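Long-range contact in 1-acyl-sn-glycerol-3-phosphate acyltransferase (Thermotoga maritima, PDB 5KYM), which probably transfers an acyl chain to 1-acyl-sn-glycerol 3-phosphate at the membrane, the step that yields phosphatidic acid: residues 204-212 with 239-247. Numbering follows the deposited sequence.
Sequences PGKVFLKIH and EELKARWSK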
ATOM      1  N   PRO A 204      18.977   5.606  -0.395  1.00 54.21           N
ATOM      2  CA  PRO A 204      18.120   6.296  -1.382  1.00 52.11           C
ATOM      3  C   PRO A 204      18.146   5.696  -2.783  1.00 49.93           C
ATOM      4  O   PRO A 204      19.061   4.945  -3.111  1.00 48.88           O
ATOM      5  CB  PRO A 204      18.706   7.695  -1.432  1.00 55.37           C
ATOM      6  CG  PRO A 204      19.315   7.863  -0.113  1.00 56.83           C
ATOM      7  CD  PRO A 204      19.943   6.513   0.211  1.00 54.75           C
ATOM      8  N   GLY A 205      17.153   6.080  -3.593  1.00 47.73           N
ATOM      9  CA  GLY A 205      16.977   5.612  -4.992  1.00 46.33           C
ATOM     10  C   GLY A 205      15.659   6.038  -5.569  1.00 45.73           C
ATOM     11  O   GLY A 205      14.828   6.553  -4.869  1.00 47.70           O
ATOM     12  N   LYS A 206      15.406   5.795  -6.836  1.00 46.76           N
ATOM     13  CA  LYS A 206      14.130   6.206  -7.427  1.00 46.81           C
ATOM     14  C   LYS A 206      13.096   5.108  -7.215  1.00 46.26           C
ATOM     15  O   LYS A 206      13.408   3.932  -7.321  1.00 48.61           O
ATOM     16  CB  LYS A 206      14.303   6.425  -8.900  1.00 51.06           C
ATOM     17  CG  LYS A 206      15.469   7.340  -9.237  1.00 56.64           C
ATOM     18  CD  LYS A 206      15.556   7.654 -10.710  1.00 60.53           C
ATOM     19  CE  LYS A 206      16.451   6.677 -11.433  1.00 64.27           C
ATOM     20  NZ  LYS A 206      16.136   6.886 -12.867  1.00 71.21           N
ATOM     21  N   VAL A 207      11.866   5.473  -6.902  1.00 43.61           N
ATOM     22  CA  VAL A 207      10.765   4.509  -6.898  1.00 42.63           C
ATOM     23  C   VAL A 207       9.852   4.829  -8.087  1.00 42.47           C
ATOM     24  O   VAL A 207       9.574   6.019  -8.351  1.00 43.96           O
ATOM     25  CB  VAL A 207       9.983   4.602  -5.589  1.00 41.83           C
ATOM     26  CG1 VAL A 207       8.795   3.652  -5.568  1.00 41.90           C
ATOM     27  CG2 VAL A 207      10.915   4.316  -4.431  1.00 42.22           C
ATOM     28  N   PHE A 208       9.406   3.792  -8.790  1.00 40.65           N
ATOM     29  CA  PHE A 208       8.417   3.901  -9.860  1.00 40.75           C
ATOM     30  C   PHE A 208       7.187   3.099  -9.537  1.00 40.32           C
ATOM     31  O   PHE A 208       7.254   2.049  -8.957  1.00 42.71           O
ATOM     32  CB  PHE A 208       8.977   3.325 -11.145  1.00 41.93           C
ATOM     33  CG  PHE A 208      10.184   4.008 -11.623  1.00 43.43           C
ATOM     34  CD1 PHE A 208      11.425   3.652 -11.135  1.00 44.15           C
ATOM     35  CD2 PHE A 208      10.070   5.097 -12.497  1.00 44.35           C
ATOM     36  CE1 PHE A 208      12.555   4.321 -11.599  1.00 47.37           C
ATOM     37  CE2 PHE A 208      11.193   5.773 -12.950  1.00 44.37           C
ATOM     38  CZ  PHE A 208      12.444   5.381 -12.511  1.00 45.40           C
ATOM     39  N   LEU A 209       6.073   3.537 -10.036  1.00 41.89           N
ATOM     40  CA  LEU A 209       4.779   2.996  -9.690  1.00 43.73           C
ATOM     41  C   LEU A 209       3.999   3.052 -10.966  1.00 42.96           C
ATOM     42  O   LEU A 209       3.917   4.107 -11.577  1.00 43.54           O
ATOM     43  CB  LEU A 209       4.161   3.930  -8.656  1.00 47.85           C
ATOM     44  CG  LEU A 209       3.216   3.331  -7.674  1.00 52.88           C
ATOM     45  CD1 LEU A 209       2.653   4.469  -6.822  1.00 56.48           C
ATOM     46  CD2 LEU A 209       2.132   2.675  -8.469  1.00 55.84           C
ATOM     47  N   LYS A 210       3.462   1.938 -11.420  1.00 44.59           N
ATOM     48  CA  LYS A 210       2.587   1.936 -12.608  1.00 45.03           C
ATOM     49  C   LYS A 210       1.180   1.382 -12.261  1.00 43.45           C
ATOM     50  O   LYS A 210       1.013   0.209 -11.929  1.00 40.54           O
ATOM     51  CB  LYS A 210       3.227   1.154 -13.752  1.00 48.81           C
ATOM     52  CG  LYS A 210       2.342   1.057 -14.979  1.00 53.01           C
ATOM     53  CD  LYS A 210       3.116   0.818 -16.247  1.00 57.37           C
ATOM     54  CE  LYS A 210       2.147   0.490 -17.353  1.00 61.64           C
ATOM     55  NZ  LYS A 210       2.940   0.328 -18.586  1.00 68.26           N
ATOM     56  N   ILE A 211       0.199   2.268 -12.402  1.00 42.08           N
ATOM     57  CA  ILE A 211      -1.184   1.972 -12.183  1.00 42.15           C
ATOM     58  C   ILE A 211      -1.836   1.567 -13.513  1.00 42.68           C
ATOM     59  O   ILE A 211      -1.796   2.303 -14.469  1.00 46.72           O
ATOM     60  CB  ILE A 211      -1.886   3.191 -11.602  1.00 42.61           C
ATOM     61  CG1 ILE A 211      -1.120   3.736 -10.390  1.00 43.50           C
ATOM     62  CG2 ILE A 211      -3.245   2.767 -11.075  1.00 44.16           C
ATOM     63  CD1 ILE A 211      -1.719   4.986  -9.740  1.00 43.21           C
ATOM     64  N   HIS A 212      -2.431   0.385 -13.553  1.00 43.31           N
ATOM     65  CA  HIS A 212      -2.995  -0.239 -14.723  1.00 43.90           C
ATOM     66  C   HIS A 212      -4.513  -0.073 -14.770  1.00 47.27           C
ATOM     67  O   HIS A 212      -5.122   0.406 -13.827  1.00 48.73           O
ATOM     68  CB  HIS A 212      -2.702  -1.719 -14.640  1.00 45.33           C
ATOM     69  CG  HIS A 212      -1.244  -2.068 -14.618  1.00 46.03           C
ATOM     70  ND1 HIS A 212      -0.414  -1.851 -15.683  1.00 47.17           N
ATOM     71  CD2 HIS A 212      -0.482  -2.659 -13.676  1.00 46.65           C
ATOM     72  CE1 HIS A 212       0.805  -2.261 -15.388  1.00 46.31           C
ATOM     73  NE2 HIS A 212       0.787  -2.766 -14.178  1.00 45.36           N
ATOM     74  N   GLU A 239       8.560  -5.657 -15.043  1.00 48.43           N
ATOM     75  CA  GLU A 239       9.555  -5.842 -16.048  1.00 51.65           C
ATOM     76  C   GLU A 239       9.828  -4.538 -16.810  1.00 52.08           C
ATOM     77  O   GLU A 239      10.983  -4.172 -16.995  1.00 57.21           O
ATOM     78  CB  GLU A 239       9.141  -6.984 -16.976  1.00 53.83           C
ATOM     79  CG  GLU A 239       9.175  -8.339 -16.281  1.00 57.89           C
ATOM     80  CD  GLU A 239      10.600  -8.874 -16.074  1.00 62.49           C
ATOM     81  OE1 GLU A 239      11.356  -9.019 -17.096  1.00 69.82           O
ATOM     82  OE2 GLU A 239      10.952  -9.151 -14.906  1.00 60.15           O
ATOM     83  N   GLU A 240       8.790  -3.857 -17.262  1.00 52.85           N
ATOM     84  CA  GLU A 240       8.958  -2.589 -17.962  1.00 54.48           C
ATOM     85  C   GLU A 240       9.617  -1.532 -17.101  1.00 53.95           C
ATOM     86  O   GLU A 240      10.453  -0.758 -17.581  1.00 55.87           O
ATOM     87  CB  GLU A 240       7.621  -2.036 -18.403  1.00 59.73           C
ATOM     88  CG  GLU A 240       7.028  -2.814 -19.566  1.00 67.42           C
ATOM     89  CD  GLU A 240       5.671  -2.301 -20.013  1.00 74.51           C
ATOM     90  OE1 GLU A 240       5.346  -1.099 -19.742  1.00 74.23           O
ATOM     91  OE2 GLU A 240       4.962  -3.132 -20.649  1.00 82.52           O
ATOM     92  N   LEU A 241       9.206  -1.494 -15.838  1.00 50.93           N
ATOM     93  CA  LEU A 241       9.787  -0.595 -14.861  1.00 48.75           C
ATOM     94  C   LEU A 241      11.269  -0.914 -14.529  1.00 48.00           C
ATOM     95  O   LEU A 241      12.084  -0.034 -14.466  1.00 48.59           O
ATOM     96  CB  LEU A 241       8.916  -0.551 -13.626  1.00 48.95           C
ATOM     97  CG  LEU A 241       7.523   0.084 -13.799  1.00 49.65           C
ATOM     98  CD1 LEU A 241       6.700  -0.021 -12.507  1.00 51.73           C
ATOM     99  CD2 LEU A 241       7.626   1.532 -14.140  1.00 48.47           C
ATOM    100  N   LYS A 242      11.614  -2.182 -14.372  1.00 48.79           N
ATOM    101  CA  LYS A 242      12.948  -2.658 -14.081  1.00 49.17           C
ATOM    102  C   LYS A 242      13.913  -2.212 -15.181  1.00 48.48           C
ATOM    103  O   LYS A 242      15.124  -2.069 -14.929  1.00 52.00           O
ATOM    104  CB  LYS A 242      12.954  -4.193 -13.962  1.00 52.16           C
ATOM    105  CG  LYS A 242      14.297  -4.802 -13.517  1.00 57.61           C
ATOM    106  CD  LYS A 242      14.353  -6.329 -13.406  1.00 61.29           C
ATOM    107  CE  LYS A 242      13.486  -6.786 -12.215  1.00 66.63           C
ATOM    108  NZ  LYS A 242      13.562  -8.147 -11.550  1.00 68.16           N
ATOM    109  N   ALA A 243      13.431  -2.045 -16.404  1.00 46.51           N
ATOM    110  CA  ALA A 243      14.288  -1.935 -17.576  1.00 49.04           C
ATOM    111  C   ALA A 243      14.395  -0.513 -18.079  1.00 53.60           C
ATOM    112  O   ALA A 243      15.420  -0.167 -18.658  1.00 53.50           O
ATOM    113  CB  ALA A 243      13.773  -2.837 -18.679  1.00 48.88           C
ATOM    114  N   ARG A 244      13.368   0.319 -17.831  1.00 58.14           N
ATOM    115  CA  ARG A 244      13.389   1.699 -18.258  1.00 61.88           C
ATOM    116  C   ARG A 244      14.554   2.421 -17.689  1.00 60.79           C
ATOM    117  O   ARG A 244      14.673   2.516 -16.497  1.00 64.59           O
ATOM    118  CB  ARG A 244      12.175   2.437 -17.790  1.00 72.83           C
ATOM    119  CG  ARG A 244      11.057   2.334 -18.799  1.00 84.52           C
ATOM    120  CD  ARG A 244       9.852   3.154 -18.377  1.00 86.88           C
ATOM    121  NE  ARG A 244       8.659   2.518 -18.980  1.00 88.57           N
ATOM    122  CZ  ARG A 244       7.463   2.474 -18.412  1.00 87.76           C
ATOM    123  NH1 ARG A 244       7.297   3.060 -17.209  1.00 87.71           N
ATOM    124  NH2 ARG A 244       6.438   1.842 -19.036  1.00 80.44           N
ATOM    125  N   TRP A 245      15.410   2.922 -18.557  1.00 59.99           N
ATOM    126  CA  TRP A 245      16.350   3.982 -18.223  1.00 58.79           C
ATOM    127  C   TRP A 245      15.628   5.325 -18.147  1.00 58.64           C
ATOM    128  O   TRP A 245      14.773   5.642 -18.966  1.00 59.32           O
ATOM    129  CB  TRP A 245      17.471   4.097 -19.291  1.00 58.33           C
ATOM    130  CG  TRP A 245      18.464   5.154 -18.989  1.00 55.35           C
ATOM    131  CD1 TRP A 245      19.588   5.043 -18.194  1.00 53.44           C
ATOM    132  CD2 TRP A 245      18.396   6.509 -19.424  1.00 53.95           C
ATOM    133  NE1 TRP A 245      20.233   6.260 -18.142  1.00 53.35           N
ATOM    134  CE2 TRP A 245      19.519   7.183 -18.864  1.00 53.58           C
ATOM    135  CE3 TRP A 245      17.496   7.228 -20.238  1.00 54.40           C
ATOM    136  CZ2 TRP A 245      19.758   8.550 -19.072  1.00 54.45           C
ATOM    137  CZ3 TRP A 245      17.737   8.620 -20.477  1.00 54.57           C
ATOM    138  CH2 TRP A 245      18.861   9.255 -19.877  1.00 55.98           C
ATOM    139  N   SER A 246      16.062   6.121 -17.179  1.00 62.32           N
ATOM    140  CA  SER A 246      15.671   7.492 -17.012  1.00 63.32           C
ATOM    141  C   SER A 246      16.767   8.280 -16.278  1.00 66.36           C
ATOM    142  O   SER A 246      17.553   7.692 -15.541  1.00 57.76           O
ATOM    143  CB  SER A 246      14.385   7.513 -16.216  1.00 64.13           C
ATOM    144  OG  SER A 246      14.394   6.484 -15.250  1.00 64.64           O
ATOM    145  N   LYS A 247      16.793   9.604 -16.544  1.00 77.25           N
ATOM    146  CA  LYS A 247      17.442  10.703 -15.743  1.00 78.78           C
ATOM    147  C   LYS A 247      18.177  11.667 -16.604  1.00 79.26           C
ATOM    148  O   LYS A 247      18.437  12.758 -16.145  1.00 81.17           O
ATOM    149  CB  LYS A 247      18.411  10.265 -14.663  1.00 80.13           C
ATOM    150  CG  LYS A 247      17.698  10.037 -13.365  1.00 86.22           C
ATOM    151  CD  LYS A 247      18.486   9.098 -12.468  1.00 93.78           C
ATOM    152  CE  LYS A 247      19.937   9.528 -12.256  1.00 98.75           C
ATOM    153  NZ  LYS A 247      20.683   8.496 -11.484  1.00102.70           N
TER
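Glu-240 meets Lys-210 in a salt bridge, with Lys-210 NZ 3.0 Å from Glu-240 OE1. The lysine comes in on the syn side, 31° out of the carboxylate plane. Its chain gets there fully stretched, CG anti to the backbone N (chi1 177°). Leu-241 is the apolar centre of the contact and splits its two methyls between two alternate residues of the strand, Phe-208 and Lys-210. Leu-241 CD2 lies 3.7 Å from Phe-208 CB, and Leu-241 CD1 rests against Lys-210 CB. Arg-244, just past the helix end, turns back so that Arg-244 NH2 also reaches Glu-240 OE1, at 3.2 Å. That one oxygen therefore serves two cations, and probably offsets their mutual repulsion. Arg-244 NH1 pairs with Glu-67. Ser-246 OG sits 3.5 Å from Phe-208 CZ. Lys-206 NZ makes weak hydrogen bonds to Ser-246 OG and O. With alanine in place of Lys-206 the amine is gone, and Ser-246 OG and O would probably lose this donor from the strand side. Helix 239-243, the end of helix 223-243, runs at 150° to strand 207-211 and packs on one face of the sheet. Strand 207-211 lies between strands 64-67 and 183-189. Leu-209, facing the other way, packs on helix 89-96.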